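Local coordinates for inactivation-no-after-potential D protein (Drosophila melanogaster, PDB 5F67) that binds the tail of the TRP channel through its third PDZ domain, probably acting as a scaffold for a signalling complex, at residues V27-E32 and V100-L105; L35-I40 and S60-A65. All coordinates share one frame; numbering follows the deposited sequence.

Contact 1 (V27-E32 and V100-L105); sequences VQVRKE and VTMILL
Val27 and Met102 form the first of two hydrogen-bonded pairs that zip the opening strand of the PDZ domain antiparallel to its closing strand. Val27 N reaches Met102 O at 2.9 Å, and Met102 N answers to Val27 O. The side chain of Val27 turns into the interior, where a compact branched residue suits a buried position between strands: its CG2 methyl meets Leu104 CD1 at 3.8 Å, the two side chains crossing at about a right angle, and it also rests on Met102 CB. Gln28 lies on the opposite face of the sheet, beside Thr101 in the non-hydrogen-bonded pair between the two backbone-bonded ones. Its chain bends at chi2 (-72°), which brings CD round beside Thr101, and the two side chains run the same way. The Thr101 hydroxyl OG1 donates to Gln28 OE1 at 2.8 Å, arriving at 124° to the amide C=O. Polar groups suit this outer face, and a valine in place of Thr101 would probably leave Gln28 OE1 without this donor and its amide freer to turn. Val29 returns to the buried face. Its N bonds to Val100 O at 2.9 Å, whereas Val100 N approaches Val29 O at 2.8 Å from above the carbonyl plane, 44° out of it. The flexible Met102 chain is bent at its last torsion and lays CE against Val29 CG2 at 3.7 Å, with Val27 CG2 slightly farther off. Past the paired residues, Lys31 touches Val100 only loosely, through Lys31 CB and Val100 CG2, 4.5 Å apart. The length of its chain serves another purpose: NZ hydrogen-bonds to the carbonyl oxygens of Leu93, in the last turn of helix 86-95, and of Ala96 just past it.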
loop_
_atom_site.group_PDB
_atom_site.type_symbol
_atom_site.label_atom_id
_atom_site.label_comp_id
_atom_site.label_asym_id
_atom_site.label_seq_id
_atom_site.Cartn_x
_atom_site.Cartn_y
_atom_site.Cartn_z
ATOM N N VAL A 27 -1.759 8.961 -2.470
ATOM C CA VAL A 27 -3.162 8.696 -2.168
ATOM C C VAL A 27 -3.422 8.892 -0.682
ATOM O O VAL A 27 -2.517 8.744 0.137
ATOM C CB VAL A 27 -3.603 7.273 -2.586
ATOM C CG1 VAL A 27 -3.374 7.071 -4.082
ATOM C CG2 VAL A 27 -2.861 6.202 -1.775
ATOM N N GLN A 28 -4.663 9.222 -0.338
ATOM C CA GLN A 28 -5.045 9.434 1.052
ATOM C C GLN A 28 -6.163 8.453 1.358
ATOM O O GLN A 28 -7.282 8.613 0.869
ATOM C CB GLN A 28 -5.574 10.865 1.239
ATOM C CG GLN A 28 -4.598 11.965 0.778
ATOM C CD GLN A 28 -3.397 12.128 1.703
ATOM O OE1 GLN A 28 -3.314 11.496 2.767
ATOM N NE2 GLN A 28 -2.449 12.975 1.295
ATOM N N VAL A 29 -5.879 7.438 2.168
ATOM C CA VAL A 29 -6.851 6.369 2.357
ATOM C C VAL A 29 -7.245 6.260 3.827
ATOM O O VAL A 29 -6.389 6.061 4.691
ATOM C CB VAL A 29 -6.278 5.026 1.892
ATOM C CG1 VAL A 29 -7.312 3.911 2.074
ATOM C CG2 VAL A 29 -5.827 5.126 0.432
ATOM N N ARG A 30 -8.536 6.396 4.118
ATOM C CA ARG A 30 -8.975 6.326 5.506
ATOM C C ARG A 30 -9.062 4.888 5.987
ATOM O O ARG A 30 -9.706 4.038 5.350
ATOM C CB ARG A 30 -10.326 7.034 5.692
ATOM C CG ARG A 30 -10.737 7.203 7.167
ATOM C CD ARG A 30 -12.067 7.966 7.310
ATOM N NE ARG A 30 -11.986 9.227 6.571
ATOM C CZ ARG A 30 -11.548 10.376 7.079
ATOM N NH1 ARG A 30 -11.187 10.455 8.360
ATOM N NH2 ARG A 30 -11.478 11.451 6.301
ATOM N N LYS A 31 -8.416 4.611 7.119
ATOM C CA LYS A 31 -8.497 3.280 7.705
ATOM C C LYS A 31 -9.808 3.193 8.453
ATOM O O LYS A 31 -10.010 3.890 9.449
ATOM C CB LYS A 31 -7.334 3.017 8.666
ATOM C CG LYS A 31 -7.368 1.607 9.235
ATOM C CD LYS A 31 -6.188 1.344 10.156
ATOM C CE LYS A 31 -4.964 0.904 9.380
ATOM N NZ LYS A 31 -3.907 0.494 10.348
ATOM N N GLU A 32 -10.718 2.369 7.948
ATOM C CA GLU A 32 -11.970 2.111 8.646
ATOM C C GLU A 32 -12.026 0.600 8.828
ATOM O O GLU A 32 -12.492 -0.131 7.945
ATOM C CB GLU A 32 -13.156 2.665 7.845
ATOM C CG GLU A 32 -13.002 4.163 7.521
ATOM C CD GLU A 32 -14.192 4.755 6.783
ATOM O OE1 GLU A 32 -14.620 4.184 5.752
ATOM O OE2 GLU A 32 -14.709 5.804 7.232
ATOM N N VAL A 100 -4.509 7.654 6.028
ATOM C CA VAL A 100 -3.147 7.176 5.852
ATOM C C VAL A 100 -2.674 7.604 4.476
ATOM O O VAL A 100 -3.323 7.311 3.466
ATOM C CB VAL A 100 -3.068 5.642 5.990
ATOM C CG1 VAL A 100 -1.606 5.164 5.889
ATOM C CG2 VAL A 100 -3.687 5.192 7.315
ATOM N N THR A 101 -1.565 8.334 4.450
ATOM C CA THR A 101 -0.995 8.836 3.213
ATOM C C THR A 101 -0.075 7.751 2.676
ATOM O O THR A 101 0.808 7.268 3.393
ATOM C CB THR A 101 -0.141 10.078 3.473
ATOM O OG1 THR A 101 -0.931 11.082 4.120
ATOM C CG2 THR A 101 0.425 10.633 2.154
ATOM N N MET A 102 -0.275 7.349 1.428
ATOM C CA MET A 102 0.645 6.396 0.829
ATOM C C MET A 102 1.169 6.953 -0.486
ATOM O O MET A 102 0.423 7.565 -1.247
ATOM C CB MET A 102 -0.057 5.062 0.585
ATOM C CG MET A 102 -0.471 4.357 1.879
ATOM S SD MET A 102 -1.129 2.709 1.567
ATOM C CE MET A 102 -2.761 3.093 0.929
ATOM N N ILE A 103 2.456 6.744 -0.743
ATOM C CA ILE A 103 3.008 7.106 -2.032
ATOM C C ILE A 103 3.158 5.807 -2.782
ATOM O O ILE A 103 3.796 4.862 -2.297
ATOM C CB ILE A 103 4.381 7.784 -1.913
ATOM C CG1 ILE A 103 4.230 9.131 -1.194
ATOM C CG2 ILE A 103 4.966 8.020 -3.296
ATOM C CD1 ILE A 103 5.543 9.861 -0.978
ATOM N N LEU A 104 2.553 5.757 -3.962
ATOM C CA LEU A 104 2.482 4.528 -4.741
ATOM C C LEU A 104 3.006 4.752 -6.145
ATOM O O LEU A 104 2.859 5.832 -6.702
ATOM C CB LEU A 104 1.027 4.061 -4.834
ATOM C CG LEU A 104 0.351 3.612 -3.537
ATOM C CD1 LEU A 104 -1.159 3.477 -3.747
ATOM C CD2 LEU A 104 0.953 2.300 -3.027
ATOM N N LEU A 105 3.586 3.713 -6.735
ATOM C CA LEU A 105 4.060 3.796 -8.114
ATOM C C LEU A 105 3.462 2.651 -8.921
ATOM O O LEU A 105 3.704 1.472 -8.624
ATOM C CB LEU A 105 5.591 3.719 -8.166
ATOM C CG LEU A 105 6.210 3.673 -9.569
ATOM C CD1 LEU A 105 6.000 4.990 -10.320
ATOM C CD2 LEU A 105 7.686 3.358 -9.478
#

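Contact 2 (L35-I40 and S60-A65); sequences LGIMVI and SNAELA
The carboxylate-binding loop of the PDZ fold, which leads into strand 37-44, here meets the N-terminal turn of helix 61-64 through Leu35, Gly36 and Ile37. Ala62 N donates to Leu35 O at 3.0 Å, tilted 26° from the carbonyl plane. A first-turn amide has no earlier helical carbonyl to bond to, so the loop supplies one. Water 1 accepts from Asn61 N at 2.8 Å and gives a weak bond back to Leu35 O. Ser60 is the N-cap: with OG set between the backbone N and the carbonyl carbon (chi1 70°), this oxygen accepts from Glu63 N at 3.3 Å, and it also bonds to Arg57 O. Ser60 OG lies 3.6 Å from Gly36 CA, and a CB on Gly36 would collide with it; the positive phi of Gly36 (117°) calls for glycine as well. Ala62 is small enough to slip in beside the loop, its CB 3.4 Å from Leu35 O and 3.6 Å from Ile37 CG2. Ile37 touches this methyl and also packs on Leu93 of helix 86-95 and on an apolar side chain of the bound peptide. Leu35, Gly36 and Ile37 all make backbone hydrogen bonds to that peptide. Because Leu35 O is held toward the helix start, the Leu35-Gly36 amide plane is probably fixed in rotation, consistent with a loop kept ready for its ligand.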
loop_
_atom_site.group_PDB
_atom_site.type_symbol
_atom_site.label_atom_id
_atom_site.label_comp_id
_atom_site.label_asym_id
_atom_site.label_seq_id
_atom_site.Cartn_x
_atom_site.Cartn_y
_atom_site.Cartn_z
ATOM N N LEU A 35 -7.371 -0.676 5.701
ATOM C CA LEU A 35 -7.240 0.124 4.487
ATOM C C LEU A 35 -7.838 -0.646 3.315
ATOM O O LEU A 35 -8.581 -0.089 2.491
ATOM C CB LEU A 35 -5.768 0.446 4.203
ATOM C CG LEU A 35 -5.070 1.272 5.287
ATOM C CD1 LEU A 35 -3.550 1.240 5.081
ATOM C CD2 LEU A 35 -5.594 2.707 5.272
ATOM N N GLY A 36 -7.526 -1.940 3.257
ATOM C CA GLY A 36 -8.058 -2.804 2.221
ATOM C C GLY A 36 -6.970 -3.378 1.339
ATOM O O GLY A 36 -7.229 -3.711 0.185
ATOM N N ILE A 37 -5.749 -3.501 1.865
ATOM C CA ILE A 37 -4.644 -4.020 1.056
ATOM C C ILE A 37 -3.886 -5.133 1.755
ATOM O O ILE A 37 -3.981 -5.300 2.975
ATOM C CB ILE A 37 -3.593 -2.920 0.730
ATOM C CG1 ILE A 37 -3.036 -2.305 2.027
ATOM C CG2 ILE A 37 -4.176 -1.835 -0.178
ATOM C CD1 ILE A 37 -1.828 -1.362 1.794
ATOM N N MET A 38 -3.134 -5.896 0.962
ATOM C CA MET A 38 -2.072 -6.753 1.479
ATOM C C MET A 38 -0.814 -6.406 0.708
ATOM O O MET A 38 -0.890 -5.855 -0.401
ATOM C CB MET A 38 -2.417 -8.233 1.292
ATOM C CG MET A 38 -3.553 -8.681 2.173
ATOM S SD MET A 38 -4.115 -10.309 1.704
ATOM C CE MET A 38 -5.480 -10.450 2.849
ATOM N N VAL A 39 0.350 -6.699 1.280
ATOM C CA VAL A 39 1.592 -6.409 0.593
ATOM C C VAL A 39 2.498 -7.620 0.642
ATOM O O VAL A 39 2.277 -8.551 1.430
ATOM C CB VAL A 39 2.337 -5.179 1.189
ATOM C CG1 VAL A 39 1.458 -3.918 1.109
ATOM C CG2 VAL A 39 2.740 -5.440 2.645
ATOM N N ILE A 40 3.494 -7.608 -0.233
ATOM C CA ILE A 40 4.558 -8.602 -0.199
ATOM C C ILE A 40 5.878 -7.875 -0.364
ATOM O O ILE A 40 5.922 -6.721 -0.830
ATOM C CB ILE A 40 4.401 -9.658 -1.322
ATOM C CG1 ILE A 40 4.310 -8.994 -2.692
ATOM C CG2 ILE A 40 3.184 -10.539 -1.077
ATOM C CD1 ILE A 40 4.486 -9.976 -3.841
ATOM N N SER A 60 -13.301 -1.675 -0.544
ATOM C CA SER A 60 -12.504 -1.022 0.494
ATOM C C SER A 60 -12.114 0.406 0.098
ATOM O O SER A 60 -12.218 0.796 -1.071
ATOM C CB SER A 60 -11.241 -1.840 0.784
ATOM O OG SER A 60 -10.339 -1.778 -0.320
ATOM N N ASN A 61 -11.668 1.192 1.076
ATOM C CA ASN A 61 -11.229 2.559 0.804
ATOM C C ASN A 61 -9.976 2.600 -0.066
ATOM O O ASN A 61 -9.786 3.545 -0.838
ATOM C CB ASN A 61 -10.994 3.314 2.114
ATOM C CG ASN A 61 -12.277 3.542 2.887
ATOM O OD1 ASN A 61 -13.379 3.425 2.341
ATOM N ND2 ASN A 61 -12.141 3.881 4.162
ATOM N N ALA A 62 -9.110 1.589 0.055
ATOM C CA ALA A 62 -7.942 1.547 -0.817
ATOM C C ALA A 62 -8.375 1.362 -2.263
ATOM O O ALA A 62 -7.828 1.999 -3.166
ATOM C CB ALA A 62 -6.977 0.437 -0.405
ATOM N N GLU A 63 -9.356 0.492 -2.492
ATOM C CA GLU A 63 -9.839 0.287 -3.858
ATOM C C GLU A 63 -10.456 1.582 -4.391
ATOM O O GLU A 63 -10.192 1.994 -5.528
ATOM C CB GLU A 63 -10.858 -0.855 -3.917
ATOM C CG GLU A 63 -11.303 -1.198 -5.338
ATOM C CD GLU A 63 -12.452 -2.185 -5.384
ATOM O OE1 GLU A 63 -12.356 -3.169 -6.152
ATOM O OE2 GLU A 63 -13.459 -1.970 -4.670
ATOM N N LEU A 64 -11.267 2.230 -3.556
ATOM C CA LEU A 64 -11.910 3.485 -3.939
ATOM C C LEU A 64 -10.927 4.604 -4.272
ATOM O O LEU A 64 -11.237 5.467 -5.098
ATOM C CB LEU A 64 -12.887 3.934 -2.847
ATOM C CG LEU A 64 -14.121 3.031 -2.758
ATOM C CD1 LEU A 64 -14.920 3.299 -1.494
ATOM C CD2 LEU A 64 -14.993 3.228 -3.993
ATOM N N ALA A 65 -9.752 4.582 -3.640
ATOM C CA ALA A 65 -8.728 5.615 -3.839
ATOM C C ALA A 65 -7.817 5.340 -5.023
ATOM O O ALA A 65 -6.933 6.142 -5.336
ATOM C CB ALA A 65 -7.889 5.780 -2.581
HETATM O O HOH W 1 -11.609 0.293 3.766
#

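Overall arrangement
Both contacts are buried, with centres about 8 Å apart, but their chemistry differs. Contact 1 joins the first and last strands through a regular backbone ladder, with apolar side chains on the inner face and a polar pair on the outer one. Contact 2 joins a ligand-binding loop to a helix start and relies on one direct backbone bond, a water and a small apolar touch. They meet directly: Asn61 ND2 probably hydrogen-bonds to Arg30 O and Glu32 OE1, while Val29 packs against Leu35 and Ala62. Helix 86-95 ties in both, through Lys31 in contact 1 and through Leu35 and Ile37 in contact 2. Contact 2 makes the fuller set of peptide contacts.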